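Local coordinates for protein DynF (Micromonospora chersina, PDB 6UBL) that is of unknown function but belongs to the dynemicin (enediyne) biosynthesis pathway, holds a palmitic acid inside its beta barrel and may bind a hydrophobic pathway molecule, at residues Asp38-Ser44 with Phe200-Leu206; Ser110-Thr116 with Lys129-Val135; Glu124-Lys129 with Asp159-Ser163. Residues are numbered along the deposited sequence.

Contact 1: Asp38-Ser44 with Phe200-Leu206; sequences DNLGINS and FNMGGYL. With PLM (palmitic acid), chain C.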
ATOM      1  N   ASP A  38       6.568  13.094  18.830  1.00 24.37           N
ATOM      2  CA  ASP A  38       7.875  13.524  18.358  1.00 23.87           C
ATOM      3  C   ASP A  38       7.698  14.620  17.315  1.00 24.55           C
ATOM      4  O   ASP A  38       6.966  14.444  16.335  1.00 25.29           O
ATOM      5  CB  ASP A  38       8.617  12.332  17.751  1.00 24.38           C
ATOM      6  CG  ASP A  38       8.940  11.265  18.778  1.00 25.45           C
ATOM      7  OD1 ASP A  38       9.192  11.617  19.943  1.00 26.53           O
ATOM      8  OD2 ASP A  38       8.931  10.069  18.420  1.00 25.27           O
ATOM      9  N   ASN A  39       8.390  15.741  17.517  1.00 24.45           N
ATOM     10  CA  ASN A  39       8.402  16.855  16.571  1.00 24.98           C
ATOM     11  C   ASN A  39       9.760  16.796  15.890  1.00 25.43           C
ATOM     12  O   ASN A  39      10.768  17.190  16.473  1.00 25.90           O
ATOM     13  CB  ASN A  39       8.183  18.173  17.293  1.00 26.06           C
ATOM     14  CG  ASN A  39       6.787  18.283  17.890  1.00 27.05           C
ATOM     15  OD1 ASN A  39       5.882  18.850  17.271  1.00 28.07           O
ATOM     16  ND2 ASN A  39       6.602  17.728  19.080  1.00 26.72           N
ATOM     17  N   LEU A  40       9.789  16.278  14.665  1.00 25.87           N
ATOM     18  CA  LEU A  40      11.032  15.884  14.020  1.00 24.49           C
ATOM     19  C   LEU A  40      11.221  16.533  12.659  1.00 26.40           C
ATOM     20  O   LEU A  40      10.271  16.675  11.886  1.00 26.07           O
ATOM     21  CB  LEU A  40      11.049  14.361  13.817  1.00 26.04           C
ATOM     22  CG  LEU A  40      11.036  13.502  15.073  1.00 24.64           C
ATOM     23  CD1 LEU A  40      10.615  12.078  14.716  1.00 24.26           C
ATOM     24  CD2 LEU A  40      12.399  13.518  15.733  1.00 28.32           C
ATOM     25  N   GLY A  41      12.471  16.860  12.349  1.00 26.59           N
ATOM     26  CA  GLY A  41      12.802  17.276  11.008  1.00 24.22           C
ATOM     27  C   GLY A  41      12.872  16.092  10.055  1.00 25.07           C
ATOM     28  O   GLY A  41      13.062  14.946  10.465  1.00 26.47           O
ATOM     29  N   ILE A  42      12.713  16.387   8.764  1.00 25.90           N
ATOM     30  CA  ILE A  42      12.761  15.367   7.723  1.00 24.57           C
ATOM     31  C   ILE A  42      13.075  16.037   6.393  1.00 26.33           C
ATOM     32  O   ILE A  42      12.678  17.173   6.144  1.00 27.43           O
ATOM     33  CB  ILE A  42      11.433  14.566   7.671  1.00 26.55           C
ATOM     34  CG1 ILE A  42      11.508  13.459   6.606  1.00 27.52           C
ATOM     35  CG2 ILE A  42      10.249  15.483   7.375  1.00 30.37           C
ATOM     36  CD1 ILE A  42      10.298  12.545   6.582  1.00 31.91           C
ATOM     37  N   ASN A  43      13.794  15.323   5.531  1.00 26.34           N
ATOM     38  CA  ASN A  43      13.982  15.723   4.144  1.00 26.46           C
ATOM     39  C   ASN A  43      13.716  14.513   3.253  1.00 25.71           C
ATOM     40  O   ASN A  43      13.738  13.360   3.708  1.00 26.24           O
ATOM     41  CB  ASN A  43      15.365  16.325   3.882  1.00 28.36           C
ATOM     42  CG  ASN A  43      16.498  15.390   4.224  1.00 32.71           C
ATOM     43  OD1 ASN A  43      16.633  14.319   3.632  1.00 30.96           O
ATOM     44  ND2 ASN A  43      17.321  15.787   5.189  1.00 41.16           N
ATOM     45  N   SER A  44      13.430  14.778   1.980  1.00 26.97           N
ATOM     46  CA  SER A  44      13.147  13.693   1.053  1.00 26.00           C
ATOM     47  C   SER A  44      13.471  14.140  -0.366  1.00 26.87           C
ATOM     48  O   SER A  44      13.654  15.328  -0.651  1.00 27.53           O
ATOM     49  CB  SER A  44      11.680  13.230   1.135  1.00 27.69           C
ATOM     50  OG  SER A  44      10.788  14.158   0.539  1.00 26.23           O
ATOM     51  N   PHE A 200      13.988   9.289   1.855  1.00 25.98           N
ATOM     52  CA  PHE A 200      13.949  10.325   2.875  1.00 25.31           C
ATOM     53  C   PHE A 200      14.997  10.054   3.938  1.00 25.49           C
ATOM     54  O   PHE A 200      15.555   8.958   4.029  1.00 26.62           O
ATOM     55  CB  PHE A 200      12.543  10.501   3.489  1.00 25.91           C
ATOM     56  CG  PHE A 200      12.054   9.336   4.322  1.00 23.70           C
ATOM     57  CD1 PHE A 200      12.274   9.295   5.697  1.00 25.91           C
ATOM     58  CD2 PHE A 200      11.341   8.290   3.742  1.00 23.01           C
ATOM     59  CE1 PHE A 200      11.816   8.235   6.462  1.00 23.93           C
ATOM     60  CE2 PHE A 200      10.881   7.237   4.505  1.00 22.32           C
ATOM     61  CZ  PHE A 200      11.115   7.207   5.870  1.00 22.86           C
ATOM     62  N   ASN A 201      15.262  11.089   4.732  1.00 25.56           N
ATOM     63  CA  ASN A 201      16.093  10.979   5.916  1.00 25.32           C
ATOM     64  C   ASN A 201      15.367  11.651   7.062  1.00 25.15           C
ATOM     65  O   ASN A 201      14.857  12.765   6.908  1.00 26.54           O
ATOM     66  CB  ASN A 201      17.446  11.680   5.750  1.00 28.43           C
ATOM     67  CG  ASN A 201      18.282  11.072   4.666  1.00 32.06           C
ATOM     68  OD1 ASN A 201      18.809   9.972   4.813  1.00 32.81           O
ATOM     69  ND2 ASN A 201      18.411  11.785   3.557  1.00 36.63           N
ATOM     70  N   MET A 202      15.313  10.976   8.200  1.00 24.84           N
ATOM     71  CA  MET A 202      14.845  11.635   9.408  1.00 27.08           C
ATOM     72  C   MET A 202      15.935  12.568   9.919  1.00 27.73           C
ATOM     73  O   MET A 202      17.127  12.255   9.839  1.00 29.81           O
ATOM     74  CB  MET A 202      14.528  10.612  10.491  1.00 27.46           C
ATOM     75  CG  MET A 202      13.449   9.608  10.130  1.00 28.42           C
ATOM     76  SD  MET A 202      11.911  10.336   9.530  1.00 29.23           S
ATOM     77  CE  MET A 202      11.453  11.386  10.914  1.00 28.69           C
ATOM     78  N   GLY A 203      15.523  13.735  10.405  1.00 28.53           N
ATOM     79  CA  GLY A 203      16.418  14.581  11.163  1.00 29.31           C
ATOM     80  C   GLY A 203      16.285  14.298  12.644  1.00 28.84           C
ATOM     81  O   GLY A 203      16.123  13.144  13.054  1.00 28.70           O
ATOM     82  N   GLY A 204      16.339  15.349  13.459  1.00 28.28           N
ATOM     83  CA  GLY A 204      16.195  15.197  14.899  1.00 28.59           C
ATOM     84  C   GLY A 204      15.062  16.043  15.444  1.00 27.55           C
ATOM     85  O   GLY A 204      14.252  16.590  14.685  1.00 26.80           O
ATOM     86  N   TYR A 205      14.979  16.135  16.766  1.00 26.44           N
ATOM     87  CA  TYR A 205      13.920  16.926  17.372  1.00 26.75           C
ATOM     88  C   TYR A 205      14.097  18.401  17.028  1.00 28.37           C
ATOM     89  O   TYR A 205      15.220  18.920  16.957  1.00 27.91           O
ATOM     90  CB  TYR A 205      13.910  16.777  18.895  1.00 26.76           C
ATOM     91  CG  TYR A 205      13.335  15.466  19.378  1.00 28.12           C
ATOM     92  CD1 TYR A 205      12.026  15.112  19.089  1.00 26.30           C
ATOM     93  CD2 TYR A 205      14.088  14.611  20.159  1.00 30.74           C
ATOM     94  CE1 TYR A 205      11.497  13.916  19.543  1.00 27.88           C
ATOM     95  CE2 TYR A 205      13.576  13.425  20.626  1.00 29.59           C
ATOM     96  CZ  TYR A 205      12.274  13.077  20.314  1.00 27.21           C
ATOM     97  OH  TYR A 205      11.780  11.894  20.793  1.00 27.11           O
ATOM     98  N   LEU A 206      12.975  19.081  16.817  1.00 27.10           N
ATOM     99  CA  LEU A 206      12.971  20.494  16.483  1.00 28.62           C
ATOM    100  C   LEU A 206      12.518  21.344  17.665  1.00 29.04           C
ATOM    101  O   LEU A 206      11.846  20.872  18.589  1.00 29.67           O
ATOM    102  CB  LEU A 206      12.017  20.731  15.313  1.00 28.95           C
ATOM    103  CG  LEU A 206      12.405  19.946  14.064  1.00 31.23           C
ATOM    104  CD1 LEU A 206      11.315  20.054  13.011  1.00 36.26           C
ATOM    105  CD2 LEU A 206      13.735  20.438  13.531  1.00 32.60           C
TER
HETATM  106  C1  PLM C 301       8.833   7.857  15.927  1.00 26.72           C
HETATM  107  O1  PLM C 301       8.435   9.097  16.044  1.00 27.89           O
HETATM  108  O2  PLM C 301       9.359   7.240  16.817  1.00 28.65           O
HETATM  109  C2  PLM C 301       8.600   7.276  14.568  1.00 30.96           C
HETATM  110  C3  PLM C 301       9.063   8.117  13.408  1.00 33.20           C
HETATM  111  C4  PLM C 301       8.791   7.365  12.140  1.00 38.34           C
HETATM  112  C5  PLM C 301       8.507   8.214  10.958  1.00 39.44           C
HETATM  113  C6  PLM C 301       8.151   7.388   9.745  1.00 47.12           C
HETATM  114  C7  PLM C 301       8.819   7.924   8.508  1.00 56.47           C
HETATM  115  C8  PLM C 301       8.635   9.414   8.356  1.00 61.11           C
HETATM  116  C9  PLM C 301       7.202   9.837   8.184  1.00 62.79           C
HETATM  117  CA  PLM C 301       6.818   9.947   6.734  1.00 66.98           C
HETATM  118  CB  PLM C 301       7.342  11.227   6.112  1.00 67.92           C
HETATM  119  CC  PLM C 301       6.355  11.833   5.159  1.00 64.69           C
HETATM  120  CD  PLM C 301       6.722  11.718   3.704  1.00 57.49           C
HETATM  121  CE  PLM C 301       5.489  11.693   2.838  1.00 50.83           C
HETATM  122  CF  PLM C 301       5.700  12.077   1.406  1.00 50.35           C
HETATM  123  CG  PLM C 301       4.431  12.046   0.631  1.00 51.13           C
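Leu40 (72 Å²), Tyr205 (68 Å²) and Gly41 (65 Å²) give up the most surface where Asp38-Ser44 runs antiparallel to Phe200-Leu206. Leu40 sets CD2 3.7 Å from Tyr205 CD1 and CD1 4.0 Å from Met202 CE; the CA-to-CB bonds of the non-hydrogen-bonded Leu40-Tyr205 pair diverge, yet the two side chains meet further out. The Tyr205 ring reaches across to the other strand, where its OH donates to Asp38 OD1 at 2.7 Å; Asp38 OD2 is salt-bridged to Arg68. Gly41 is bonded through both its backbone groups: N donates to Gly204 O (2.9 Å) and O accepts from Gly203 N (2.7 Å), while Leu206 CD1 packs 3.5 Å from Gly41 N. Between Leu40-Tyr205 and Ile42-Met202 the register slips by one residue, a beta bulge at Gly203-Gly204 in the pairing of strands 37-50 and 193-205, part of the beta-barrel wall. Past the bulge the pairing is regular, with Asn43 N to Asn201 O at 3.1 Å and Asn201 N to Asn43 O at 2.9 Å. On the face carrying Ile42, Met202 and Phe200, the wall packs against the palmitic acid: Ile42 CD1 is 3.3 Å from PLM CB, Met202 SD 3.6 Å from PLM C8 and Phe200 CZ 3.6 Å from PLM C7. At the carboxyl end of the lipid, Asp38 OD2 lies 2.6 Å from PLM O1.

Contact 2: Ser110-Thr116 with Lys129-Val135; sequences SAGQIRT and KACRMAV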
ATOM      1  N   SER A 110      -3.049   8.318   8.996  1.00 21.09           N
ATOM      2  CA  SER A 110      -1.717   7.818   8.665  1.00 21.14           C
ATOM      3  C   SER A 110      -1.132   7.155   9.907  1.00 21.69           C
ATOM      4  O   SER A 110      -1.060   7.781  10.969  1.00 21.04           O
ATOM      5  CB  SER A 110      -0.823   8.963   8.190  1.00 23.56           C
ATOM      6  OG  SER A 110      -1.275   9.483   6.945  1.00 24.08           O
ATOM      7  N   ALA A 111      -0.758   5.881   9.786  1.00 21.56           N
ATOM      8  CA  ALA A 111      -0.454   5.059  10.950  1.00 20.58           C
ATOM      9  C   ALA A 111       0.638   4.052  10.622  1.00 21.37           C
ATOM     10  O   ALA A 111       0.788   3.619   9.479  1.00 20.27           O
ATOM     11  CB  ALA A 111      -1.714   4.355  11.459  1.00 23.07           C
ATOM     12  N   GLY A 112       1.374   3.655  11.652  1.00 21.92           N
ATOM     13  CA  GLY A 112       2.490   2.761  11.470  1.00 21.19           C
ATOM     14  C   GLY A 112       2.854   2.061  12.758  1.00 23.68           C
ATOM     15  O   GLY A 112       2.124   2.114  13.752  1.00 20.80           O
ATOM     16  N   GLN A 113       3.993   1.380  12.720  1.00 21.42           N
ATOM     17  CA  GLN A 113       4.440   0.626  13.879  1.00 20.78           C
ATOM     18  C   GLN A 113       5.940   0.386  13.805  1.00 22.14           C
ATOM     19  O   GLN A 113       6.576   0.538  12.754  1.00 23.43           O
ATOM     20  CB  GLN A 113       3.681  -0.687  14.027  1.00 26.24           C
ATOM     21  CG  GLN A 113       3.834  -1.631  12.855  1.00 25.17           C
ATOM     22  CD  GLN A 113       2.852  -2.769  12.936  1.00 27.38           C
ATOM     23  OE1 GLN A 113       1.928  -2.867  12.129  1.00 24.82           O
ATOM     24  NE2 GLN A 113       3.035  -3.627  13.928  1.00 26.11           N
ATOM     25  N   ILE A 114       6.495   0.019  14.959  1.00 22.41           N
ATOM     26  CA  ILE A 114       7.906  -0.315  15.112  1.00 21.59           C
ATOM     27  C   ILE A 114       7.970  -1.641  15.855  1.00 21.01           C
ATOM     28  O   ILE A 114       7.436  -1.754  16.967  1.00 22.64           O
ATOM     29  CB  ILE A 114       8.653   0.772  15.903  1.00 21.81           C
ATOM     30  CG1 ILE A 114       8.467   2.146  15.256  1.00 23.22           C
ATOM     31  CG2 ILE A 114      10.134   0.430  15.993  1.00 26.19           C
ATOM     32  CD1 ILE A 114       9.060   3.293  16.056  1.00 28.49           C
ATOM     33  N   ARG A 115       8.582  -2.646  15.235  1.00 20.67           N
ATOM     34  CA  ARG A 115       8.684  -3.956  15.853  1.00 22.60           C
ATOM     35  C   ARG A 115       9.821  -4.752  15.231  1.00 22.25           C
ATOM     36  O   ARG A 115      10.305  -4.440  14.142  1.00 23.97           O
ATOM     37  CB  ARG A 115       7.364  -4.735  15.779  1.00 27.99           C
ATOM     38  CG  ARG A 115       6.860  -5.104  14.361  1.00 27.94           C
ATOM     39  CD  ARG A 115       6.017  -6.380  14.443  1.00 29.61           C
ATOM     40  NE  ARG A 115       6.914  -7.478  14.784  1.00 32.70           N
ATOM     41  CZ  ARG A 115       6.659  -8.467  15.640  1.00 34.05           C
ATOM     42  NH1 ARG A 115       5.500  -8.544  16.278  1.00 36.49           N
ATOM     43  NH2 ARG A 115       7.591  -9.389  15.866  1.00 33.15           N
ATOM     44  N   THR A 116      10.230  -5.796  15.941  1.00 24.79           N
ATOM     45  CA  THR A 116      11.225  -6.728  15.413  1.00 26.21           C
ATOM     46  C   THR A 116      10.742  -7.314  14.089  1.00 25.37           C
ATOM     47  O   THR A 116       9.598  -7.795  14.004  1.00 26.15           O
ATOM     48  CB  THR A 116      11.438  -7.850  16.427  1.00 30.48           C
ATOM     49  OG1 THR A 116      11.964  -7.310  17.648  1.00 30.04           O
ATOM     50  CG2 THR A 116      12.352  -8.936  15.870  1.00 34.60           C
ATOM     51  N   LYS A 129      15.095  -2.917  15.064  1.00 25.58           N
ATOM     52  CA  LYS A 129      13.698  -3.071  14.707  1.00 25.77           C
ATOM     53  C   LYS A 129      13.420  -2.492  13.330  1.00 24.46           C
ATOM     54  O   LYS A 129      14.298  -1.921  12.668  1.00 26.40           O
ATOM     55  CB  LYS A 129      12.806  -2.467  15.796  1.00 27.89           C
ATOM     56  CG  LYS A 129      12.970  -3.237  17.101  1.00 30.90           C
ATOM     57  CD  LYS A 129      11.980  -2.804  18.165  1.00 33.65           C
ATOM     58  CE  LYS A 129      12.264  -3.467  19.516  1.00 31.06           C
ATOM     59  NZ  LYS A 129      12.015  -4.941  19.542  1.00 31.82           N
ATOM     60  N   ALA A 130      12.188  -2.715  12.877  1.00 24.06           N
ATOM     61  CA  ALA A 130      11.724  -2.229  11.590  1.00 24.63           C
ATOM     62  C   ALA A 130      10.551  -1.299  11.837  1.00 22.11           C
ATOM     63  O   ALA A 130       9.640  -1.622  12.601  1.00 23.53           O
ATOM     64  CB  ALA A 130      11.288  -3.394  10.711  1.00 24.92           C
ATOM     65  N   CYS A 131      10.576  -0.159  11.172  1.00 21.55           N
ATOM     66  CA  CYS A 131       9.587   0.896  11.298  1.00 22.68           C
ATOM     67  C   CYS A 131       8.893   1.085   9.961  1.00 22.46           C
ATOM     68  O   CYS A 131       9.541   1.108   8.912  1.00 22.61           O
ATOM     69  CB  CYS A 131      10.299   2.186  11.716  1.00 23.86           C
ATOM     70  SG  CYS A 131       9.299   3.671  11.786  1.00 23.73           S
ATOM     71  N   ARG A 132       7.574   1.225  10.008  1.00 21.48           N
ATOM     72  CA  ARG A 132       6.768   1.450   8.819  1.00 21.68           C
ATOM     73  C   ARG A 132       5.686   2.473   9.146  1.00 19.77           C
ATOM     74  O   ARG A 132       5.249   2.599  10.299  1.00 21.32           O
ATOM     75  CB  ARG A 132       6.129   0.186   8.261  1.00 21.92           C
ATOM     76  CG  ARG A 132       5.116  -0.465   9.176  1.00 22.09           C
ATOM     77  CD  ARG A 132       4.755  -1.864   8.705  1.00 24.46           C
ATOM     78  NE  ARG A 132       4.121  -1.926   7.375  1.00 24.25           N
ATOM     79  CZ  ARG A 132       4.701  -2.332   6.251  1.00 29.45           C
ATOM     80  NH1 ARG A 132       5.979  -2.678   6.220  1.00 30.20           N
ATOM     81  NH2 ARG A 132       4.006  -2.371   5.123  1.00 26.50           N
ATOM     82  N   MET A 133       5.260   3.208   8.115  1.00 21.52           N
ATOM     83  CA  MET A 133       4.191   4.191   8.237  1.00 22.01           C
ATOM     84  C   MET A 133       3.449   4.204   6.905  1.00 22.94           C
ATOM     85  O   MET A 133       4.077   4.242   5.841  1.00 24.29           O
ATOM     86  CB  MET A 133       4.784   5.576   8.538  1.00 20.45           C
ATOM     87  CG  MET A 133       3.765   6.686   8.756  1.00 22.96           C
ATOM     88  SD  MET A 133       2.878   6.554  10.329  1.00 23.73           S
ATOM     89  CE  MET A 133       4.101   7.240  11.465  1.00 22.89           C
ATOM     90  N   ALA A 134       2.121   4.180   6.970  1.00 20.77           N
ATOM     91  CA  ALA A 134       1.251   4.192   5.799  1.00 21.23           C
ATOM     92  C   ALA A 134       0.542   5.540   5.771  1.00 23.72           C
ATOM     93  O   ALA A 134      -0.174   5.874   6.719  1.00 22.75           O
ATOM     94  CB  ALA A 134       0.225   3.055   5.884  1.00 22.09           C
ATOM     95  N   VAL A 135       0.758   6.318   4.709  1.00 20.62           N
ATOM     96  CA  VAL A 135       0.449   7.743   4.717  1.00 21.38           C
ATOM     97  C   VAL A 135      -0.550   8.114   3.635  1.00 21.65           C
ATOM     98  O   VAL A 135      -0.383   7.749   2.467  1.00 22.91           O
ATOM     99  CB  VAL A 135       1.728   8.584   4.570  1.00 22.19           C
ATOM    100  CG1 VAL A 135       1.408  10.069   4.473  1.00 24.06           C
ATOM    101  CG2 VAL A 135       2.665   8.321   5.736  1.00 24.81           C
TER
HETATM  102  O   HOH W   1       9.358  -5.874  18.641  1.00 30.36           O
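Lys129 opens the second strand with its CB 3.9 Å from Ile114 CG2; its NZ donates at 3.0 Å to a water also bound by Thr116 N, and makes a cation-pi contact with Trp76. Ala130 is a hydrogen-bonded partner of Arg115, with Ala130 N to Arg115 O at 2.8 Å and Arg115 N to Ala130 O at 3.0 Å. Cys131 turns to the other face, its SG 3.9 Å from Ile114 CG1. Arg132 pairs with Gln113 through two 3.0 Å bonds, Arg132 N to Gln113 O and Gln113 N to Arg132 O, in this antiparallel hairpin of the barrel. Met133 faces Gly112, where a CB would clash with Arg132 O and Met133 CA; the CA atoms of Gly112 and Met133 approach to 3.9 Å. Ala134 pairs with Ala111 (Ala134 N to Ala111 O 2.9 Å, Ala111 N to Ala134 O 3.1 Å), and Val135 CA lies 3.3 Å from Ser110 OG, which is hydrogen-bonded to Gly136 N. The two faces differ in chemistry: Ile114, Cys131 and Met133 touch the palmitic acid, whereas Gln113 and Arg132 bind Tyr194 and Glu152 of the second subunit, so one hairpin serves both lipid cavity and dimer interface.

Contact 3: Glu124-Lys129 with Asp159-Ser163; sequences EGPSAK and DDVRS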
ATOM      1  N   GLU A 124      21.331  -5.593   9.661  1.00 27.78           N
ATOM      2  CA  GLU A 124      20.978  -4.612  10.658  1.00 24.33           C
ATOM      3  C   GLU A 124      21.677  -4.973  11.954  1.00 25.57           C
ATOM      4  O   GLU A 124      22.181  -6.088  12.124  1.00 28.78           O
ATOM      5  CB  GLU A 124      19.473  -4.710  10.880  1.00 25.90           C
ATOM      6  CG  GLU A 124      18.651  -4.214   9.702  1.00 25.74           C
ATOM      7  CD  GLU A 124      17.200  -4.626   9.801  1.00 27.99           C
ATOM      8  OE1 GLU A 124      16.941  -5.840  10.005  1.00 27.25           O
ATOM      9  OE2 GLU A 124      16.318  -3.753   9.695  1.00 26.27           O
ATOM     10  N   GLY A 125      21.776  -4.001  12.854  1.00 27.24           N
ATOM     11  CA  GLY A 125      22.451  -4.292  14.091  1.00 29.06           C
ATOM     12  C   GLY A 125      21.627  -5.354  14.779  1.00 32.88           C
ATOM     13  O   GLY A 125      20.406  -5.428  14.595  1.00 29.54           O
ATOM     14  N   PRO A 126      22.250  -6.142  15.651  1.00 34.68           N
ATOM     15  CA  PRO A 126      21.503  -7.221  16.305  1.00 35.83           C
ATOM     16  C   PRO A 126      20.471  -6.574  17.208  1.00 34.46           C
ATOM     17  O   PRO A 126      20.769  -5.594  17.892  1.00 35.41           O
ATOM     18  CB  PRO A 126      22.576  -7.960  17.116  1.00 40.63           C
ATOM     19  CG  PRO A 126      23.871  -7.664  16.383  1.00 43.81           C
ATOM     20  CD  PRO A 126      23.707  -6.259  15.859  1.00 40.51           C
ATOM     21  N   SER A 127      19.233  -7.055  17.132  1.00 33.29           N
ATOM     22  CA  SER A 127      18.113  -6.544  17.912  1.00 31.85           C
ATOM     23  C   SER A 127      17.421  -5.359  17.251  1.00 29.87           C
ATOM     24  O   SER A 127      16.438  -4.858  17.804  1.00 31.01           O
ATOM     25  CB  SER A 127      18.496  -6.156  19.350  1.00 40.19           C
ATOM     26  OG  SER A 127      19.047  -7.261  20.042  1.00 49.22           O
ATOM     27  N   ALA A 128      17.948  -4.820  16.155  1.00 27.17           N
ATOM     28  CA  ALA A 128      17.335  -3.638  15.565  1.00 24.71           C
ATOM     29  C   ALA A 128      15.910  -3.951  15.116  1.00 26.44           C
ATOM     30  O   ALA A 128      15.562  -5.084  14.787  1.00 29.01           O
ATOM     31  CB  ALA A 128      18.145  -3.158  14.357  1.00 25.00           C
ATOM     32  N   LYS A 129      15.095  -2.917  15.064  1.00 25.58           N
ATOM     33  CA  LYS A 129      13.698  -3.071  14.707  1.00 25.77           C
ATOM     34  C   LYS A 129      13.420  -2.492  13.330  1.00 24.46           C
ATOM     35  O   LYS A 129      14.298  -1.921  12.668  1.00 26.40           O
ATOM     36  CB  LYS A 129      12.806  -2.467  15.796  1.00 27.89           C
ATOM     37  CG  LYS A 129      12.970  -3.237  17.101  1.00 30.90           C
ATOM     38  CD  LYS A 129      11.980  -2.804  18.165  1.00 33.65           C
ATOM     39  CE  LYS A 129      12.264  -3.467  19.516  1.00 31.06           C
ATOM     40  NZ  LYS A 129      12.015  -4.941  19.542  1.00 31.82           N
ATOM     41  N   ASP A 159      14.566   0.914   8.226  1.00 21.86           N
ATOM     42  CA  ASP A 159      15.153  -0.327   8.705  1.00 22.18           C
ATOM     43  C   ASP A 159      16.281   0.001   9.674  1.00 24.27           C
ATOM     44  O   ASP A 159      16.678   1.160   9.841  1.00 25.57           O
ATOM     45  CB  ASP A 159      15.646  -1.158   7.520  1.00 25.99           C
ATOM     46  CG  ASP A 159      14.507  -1.537   6.564  1.00 26.04           C
ATOM     47  OD1 ASP A 159      13.441  -1.958   7.043  1.00 27.29           O
ATOM     48  OD2 ASP A 159      14.681  -1.394   5.339  1.00 29.38           O
ATOM     49  N   ASP A 160      16.786  -1.040  10.339  1.00 25.34           N
ATOM     50  CA  ASP A 160      17.907  -0.899  11.279  1.00 25.24           C
ATOM     51  C   ASP A 160      17.599   0.155  12.344  1.00 25.86           C
ATOM     52  O   ASP A 160      18.416   1.034  12.637  1.00 26.67           O
ATOM     53  CB  ASP A 160      19.206  -0.588  10.526  1.00 26.13           C
ATOM     54  CG  ASP A 160      20.447  -0.896  11.327  1.00 28.47           C
ATOM     55  OD1 ASP A 160      20.349  -1.517  12.408  1.00 26.52           O
ATOM     56  OD2 ASP A 160      21.563  -0.563  10.849  1.00 32.07           O
ATOM     57  N   VAL A 161      16.422   0.031  12.959  1.00 23.16           N
ATOM     58  CA  VAL A 161      16.001   0.967  13.997  1.00 22.08           C
ATOM     59  C   VAL A 161      16.658   0.567  15.312  1.00 23.98           C
ATOM     60  O   VAL A 161      16.363  -0.494  15.869  1.00 25.61           O
ATOM     61  CB  VAL A 161      14.477   1.011  14.131  1.00 23.62           C
ATOM     62  CG1 VAL A 161      14.057   1.808  15.357  1.00 23.83           C
ATOM     63  CG2 VAL A 161      13.849   1.595  12.874  1.00 24.58           C
ATOM     64  N   ARG A 162      17.541   1.427  15.818  1.00 24.45           N
ATOM     65  CA  ARG A 162      18.236   1.179  17.075  1.00 27.03           C
ATOM     66  C   ARG A 162      17.866   2.189  18.145  1.00 26.74           C
ATOM     67  O   ARG A 162      18.332   2.072  19.280  1.00 27.45           O
ATOM     68  CB  ARG A 162      19.750   1.226  16.837  1.00 26.95           C
ATOM     69  CG  ARG A 162      20.220   0.364  15.687  1.00 28.19           C
ATOM     70  CD  ARG A 162      21.724   0.434  15.529  1.00 31.95           C
ATOM     71  NE  ARG A 162      22.142  -0.191  14.277  1.00 32.00           N
ATOM     72  CZ  ARG A 162      23.408  -0.411  13.932  1.00 35.21           C
ATOM     73  NH1 ARG A 162      24.394  -0.066  14.753  1.00 38.92           N
ATOM     74  NH2 ARG A 162      23.690  -0.974  12.766  1.00 34.98           N
ATOM     75  N   SER A 163      17.029   3.169  17.817  1.00 24.42           N
ATOM     76  CA  SER A 163      16.485   4.076  18.814  1.00 26.45           C
ATOM     77  C   SER A 163      15.076   4.452  18.386  1.00 25.57           C
ATOM     78  O   SER A 163      14.741   4.407  17.200  1.00 26.76           O
ATOM     79  CB  SER A 163      17.318   5.356  18.972  1.00 29.62           C
ATOM     80  OG  SER A 163      17.273   6.163  17.812  1.00 35.60           O
TER
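Arg162 lays one face of its guanidinium over Gly125 CA, which a CB on Gly125 would obstruct by running into Arg162 CZ. The setting is a corner of the beta barrel: Gly125-Ala128 forms a type II beta turn, closed by Ala128 N to Gly125 O at 3.0 Å, just before strand 129-141, and the chain of Asp159-Ser163 turns a corner at Asp160. Asp160, whose backbone lies in the left-handed helical region in keeping with this corner, ties the two parts together. Its OD1 accepts from Gly125 N at 2.9 Å and from Arg162 NE at 2.9 Å, and its OD2 forms a salt bridge with Arg162 NH2 at 2.9 Å, so the guanidinium is fixed over the glycine by an aspartate two residues earlier. In return, Asp160 N donates to Glu124 OE2 at 2.8 Å; the Glu124 carboxylate thus accepts from the corner's backbone, the Asp160 carboxylate from the turn's. Glu124 OE2 and Asp159 OD1 are like charges 4.3 Å apart; Arg177 of the second subunit bridges to both, and Tyr176 OH of that subunit is hydrogen-bonded to Asp159 OD2, placing this end of the contact at the dimer interface. Ala128 packs against the same corner, its CB 3.4 Å from Asp160 OD1 and its CA in a CA-H...O contact with Val161 O at 3.3 Å. Beyond the turn the two segments join as sheet: Lys129 and Val161 are an antiparallel hydrogen-bonded pair with their CA atoms 4.7 Å apart. Their two backbone bonds are equal in length, Lys129 N to Val161 O and Val161 N to Lys129 O, each 2.9 Å.

Overall arrangement
All three contacts reach the same curled sheet, contact 3 by its Lys129-Val161 pair. Contact 1 joins strands 37-50 and 193-205, bringing early and late parts of the chain together, and the segments of contacts 2 and 3 fall between its two in sequence. Contacts 2 and 3 alternate along the chain, share Lys129 and touch where Cys131 CB lies 3.8 Å from Val161 CG2; their centres are about 13 Å apart. Contact 1 touches neither, its centre lying about 15 Å from that of contact 2 and 18 Å from that of contact 3. Contacts 1 and 2 both supply walls around the palmitic acid, while contacts 2 and 3 meet the second subunit, so cavity and dimer interface are built from the same barrel.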